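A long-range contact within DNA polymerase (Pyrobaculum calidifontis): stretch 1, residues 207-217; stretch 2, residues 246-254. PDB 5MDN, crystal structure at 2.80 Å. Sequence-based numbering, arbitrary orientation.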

# COMPACT_ATOMS: atom_id res chain seq x y z
N ASP A 207 6.64 33.06 10.76
CA ASP A 207 6.24 32.62 12.09
C ASP A 207 4.95 31.82 11.97
O ASP A 207 3.94 32.35 11.49
N ASP A 208 4.97 30.58 12.45
CA ASP A 208 3.92 29.62 12.17
C ASP A 208 3.30 29.08 13.46
O ASP A 208 2.95 27.90 13.55
N ARG A 209 3.17 29.94 14.47
CA ARG A 209 2.45 29.54 15.68
C ARG A 209 0.94 29.55 15.45
O ARG A 209 0.24 28.66 15.95
N ARG A 210 0.44 30.55 14.72
CA ARG A 210 -1.00 30.65 14.48
C ARG A 210 -1.56 29.45 13.73
O ARG A 210 -2.72 29.08 13.94
N VAL A 211 -0.76 28.84 12.85
CA VAL A 211 -1.28 27.78 11.99
C VAL A 211 -1.34 26.44 12.72
O VAL A 211 -2.34 25.72 12.64
N ILE A 212 -0.27 26.09 13.45
CA ILE A 212 -0.30 24.86 14.23
C ILE A 212 -1.37 24.94 15.31
O ILE A 212 -2.10 23.97 15.57
N ARG A 213 -1.49 26.10 15.95
CA ARG A 213 -2.57 26.31 16.91
C ARG A 213 -3.93 26.18 16.24
O ARG A 213 -4.86 25.58 16.79
N GLY A 214 -4.08 26.74 15.03
CA GLY A 214 -5.34 26.66 14.33
C GLY A 214 -5.68 25.24 13.89
O GLY A 214 -6.85 24.83 13.96
N PHE A 215 -4.69 24.49 13.42
CA PHE A 215 -4.91 23.10 13.03
C PHE A 215 -5.38 22.27 14.23
O PHE A 215 -6.37 21.54 14.14
N VAL A 216 -4.66 22.37 15.35
CA VAL A 216 -5.01 21.59 16.53
C VAL A 216 -6.41 21.94 17.02
O VAL A 216 -7.22 21.06 17.33
N ASP A 217 -6.72 23.24 17.09
CA ASP A 217 -8.04 23.66 17.55
C ASP A 217 -9.14 23.17 16.62
O ASP A 217 -10.23 22.80 17.08
N ALA A 246 9.78 22.28 18.17
CA ALA A 246 10.68 23.43 18.06
C ALA A 246 9.98 24.73 18.46
O ALA A 246 10.61 25.61 19.05
N LEU A 247 8.70 24.86 18.14
CA LEU A 247 7.95 26.06 18.49
C LEU A 247 7.34 26.00 19.88
O LEU A 247 6.84 27.03 20.37
N GLY A 248 7.37 24.85 20.54
CA GLY A 248 6.79 24.72 21.87
C GLY A 248 5.29 24.88 21.92
O GLY A 248 4.76 25.33 22.95
N VAL A 249 4.59 24.53 20.86
CA VAL A 249 3.13 24.42 20.86
C VAL A 249 2.78 22.95 20.67
O VAL A 249 3.19 22.33 19.68
N PRO A 250 2.06 22.33 21.61
CA PRO A 250 1.85 20.88 21.53
C PRO A 250 0.87 20.50 20.44
O PRO A 250 -0.12 21.19 20.19
N LEU A 251 1.15 19.37 19.78
CA LEU A 251 0.34 18.89 18.66
C LEU A 251 -0.69 17.88 19.16
O LEU A 251 -0.71 16.71 18.76
N ARG A 252 -1.56 18.35 20.05
CA ARG A 252 -2.51 17.49 20.75
C ARG A 252 -3.77 17.35 19.90
O ARG A 252 -4.71 18.13 20.02
N VAL A 253 -3.78 16.35 19.03
CA VAL A 253 -4.88 16.17 18.09
C VAL A 253 -5.72 14.92 18.36
O VAL A 253 -6.85 14.84 17.86
N ASP A 254 -5.22 13.95 19.13
CA ASP A 254 -5.99 12.74 19.34
C ASP A 254 -7.10 12.97 20.36
O ASP A 254 -7.22 14.04 20.96

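No hydrogen bond or salt bridge joins the two stretches: 607 Å² of surface, both sides summed, is buried without one, by apolar side chains with arginines lying alongside, and the nearest pair of charged groups across the contact is two arginines of like sign. Arg 213 NH2 lies 4.1 Å from Arg 252 NH2, two like charges close together.

Stretch 1 turns into a helix at Arg 209, and stretch 2 runs past it mainly as an irregular loop, with Arg 209 nearest Leu 247, Arg 213 nearest Val 249 and Val 216 nearest Val 253 by their CA atoms. Ile 212 and Val 216, one helical turn apart, are the helix residues whose CA-to-CB bonds point toward the loop; Leu 247 and Val 249 point back.

Leu 247 (chi1 m, chi2 t) gives up the largest area, 100 Å². Its CD1 sits 3.9 Å from CD1 of Ile 212 and 3.3 Å from OD1 of Asp 208. That carboxylate, in rotamer p at the N-cap position, makes no capping bond; both its oxygens are hydrogen-bonded elsewhere in the structure, so the methyl group only packs beside it. Ile 212 (m, t) reaches two further partners through CG2, which lies 3.8 Å from Val 249 CG1 and 4.3 Å from Leu 251 CD1.

Leu 251 (t, p) starts sideways, but its end comes nearer the helix. Its CD1 is a shared meeting point, 3.7 Å from Val 216 CG2 and 4.4 Å from Phe 215 CD2, where it meets the edge of the ring near its plane. Phe 215 is in rotamer t. Val 216, also t, fills the far end of the contact: its CG2 packs 4.0 Å from Val 253 CG1, while its CG1 lies 3.2 Å from the carbonyl O of Arg 252, a tight approach of a methyl group to an oxygen. Val 253, in rotamer m, points sideways.

Arg 209 and Arg 213, one turn apart on the helix, border this apolar row. Arg 209 (m, t, t) reaches across to the other stretch, where its NH2 stands 3.5 Å from O of Leu 247; the oxygen lies over one face of the guanidinium, so the angle is too poor for a hydrogen bond. The chain then passes through Gly 248, whose phi of 66° suits glycine and closes the preceding helix in a Schellman motif. Arg 213 (t, p, with chi3 between wells at -105°) places NH1 3.6 Å from CG2 of Val 249, itself in rotamer p, and 4.1 Å from O of Pro 250. The charge of Arg 213 is answered within its own helix: Arg 213 NE donates to Asp 217 OD2 at 3.2 Å in a salt bridge, and Arg 213 NH2 adds a weak bond of 3.3 Å to Asp 217 OD1. Bound to the carboxylate one turn on, the guanidinium still lies against the loop.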

# COMPACT_ATOMS: atom_id res chain seq x y z
CB ASP A 207 6.05 33.81 13.05
CG ASP A 207 5.63 33.36 14.44
OD1 ASP A 207 6.48 32.78 15.16
OD2 ASP A 207 4.47 33.60 14.82
CB ASP A 208 4.45 28.48 11.31
CG ASP A 208 5.72 27.88 11.85
OD1 ASP A 208 6.56 28.65 12.39
OD2 ASP A 208 5.90 26.65 11.74
CB ARG A 209 2.80 30.48 16.83
CG ARG A 209 4.25 30.47 17.27
CD ARG A 209 4.47 31.48 18.39
NE ARG A 209 5.75 31.32 19.07
CZ ARG A 209 5.93 30.58 20.16
NH1 ARG A 209 4.91 29.93 20.70
NH2 ARG A 209 7.13 30.49 20.71
CB ARG A 210 -1.31 31.94 13.70
CG ARG A 210 -0.51 32.10 12.41
CD ARG A 210 -0.68 33.50 11.82
NE ARG A 210 -2.03 33.70 11.29
CZ ARG A 210 -2.49 34.85 10.80
NH1 ARG A 210 -1.72 35.92 10.79
NH2 ARG A 210 -3.74 34.92 10.35
CB VAL A 211 -0.46 27.69 10.69
CG1 VAL A 211 1.03 27.64 10.99
CG2 VAL A 211 -0.87 26.47 9.88
CB ILE A 212 1.09 24.56 14.83
CG1 ILE A 212 2.10 24.29 13.72
CG2 ILE A 212 1.02 23.37 15.78
CD1 ILE A 212 3.52 24.08 14.22
CB ARG A 213 -2.43 27.69 17.56
CG ARG A 213 -3.34 27.91 18.75
CD ARG A 213 -2.95 27.00 19.90
NE ARG A 213 -3.87 25.89 20.08
CZ ARG A 213 -3.54 24.73 20.63
NH1 ARG A 213 -2.30 24.53 21.06
NH2 ARG A 213 -4.45 23.77 20.76
CB PHE A 215 -3.64 22.51 12.43
CG PHE A 215 -3.79 21.08 12.00
CD1 PHE A 215 -4.86 20.67 11.22
CD2 PHE A 215 -2.84 20.13 12.38
CE1 PHE A 215 -4.98 19.35 10.82
CE2 PHE A 215 -2.97 18.81 11.99
CZ PHE A 215 -4.04 18.42 11.21
CB VAL A 216 -3.95 21.79 17.64
CG1 VAL A 216 -4.39 21.10 18.92
CG2 VAL A 216 -2.60 21.26 17.19
CB ASP A 217 -8.08 25.18 17.70
CG ASP A 217 -7.38 25.67 18.95
OD1 ASP A 217 -7.43 24.96 19.97
OD2 ASP A 217 -6.77 26.76 18.91
CB ALA A 246 11.23 23.53 16.64
CB LEU A 247 6.84 26.32 17.46
CG LEU A 247 7.26 26.40 15.99
CD1 LEU A 247 6.10 26.92 15.15
CD2 LEU A 247 8.49 27.28 15.83
CB VAL A 249 2.49 25.30 19.77
CG1 VAL A 249 3.11 25.06 18.40
CG2 VAL A 249 0.98 25.08 19.74
CB PRO A 250 1.31 20.53 22.93
CG PRO A 250 0.63 21.78 23.38
CD PRO A 250 1.43 22.92 22.80
CB LEU A 251 1.24 18.29 17.59
CG LEU A 251 0.65 17.96 16.21
CD1 LEU A 251 -0.04 19.17 15.60
CD2 LEU A 251 1.73 17.43 15.28
CB ARG A 252 -2.83 18.06 22.13
CG ARG A 252 -1.65 18.15 23.06
CD ARG A 252 -2.07 18.73 24.40
NE ARG A 252 -2.70 20.04 24.25
CZ ARG A 252 -4.00 20.26 24.34
NH1 ARG A 252 -4.83 19.25 24.58
NH2 ARG A 252 -4.49 21.48 24.18
CB VAL A 253 -4.37 16.15 16.63
CG1 VAL A 253 -3.80 17.51 16.26
CG2 VAL A 253 -3.35 15.06 16.43
CB ASP A 254 -5.07 11.57 19.71
CG ASP A 254 -4.50 11.66 21.13
OD1 ASP A 254 -5.12 12.26 22.03
OD2 ASP A 254 -3.42 11.08 21.34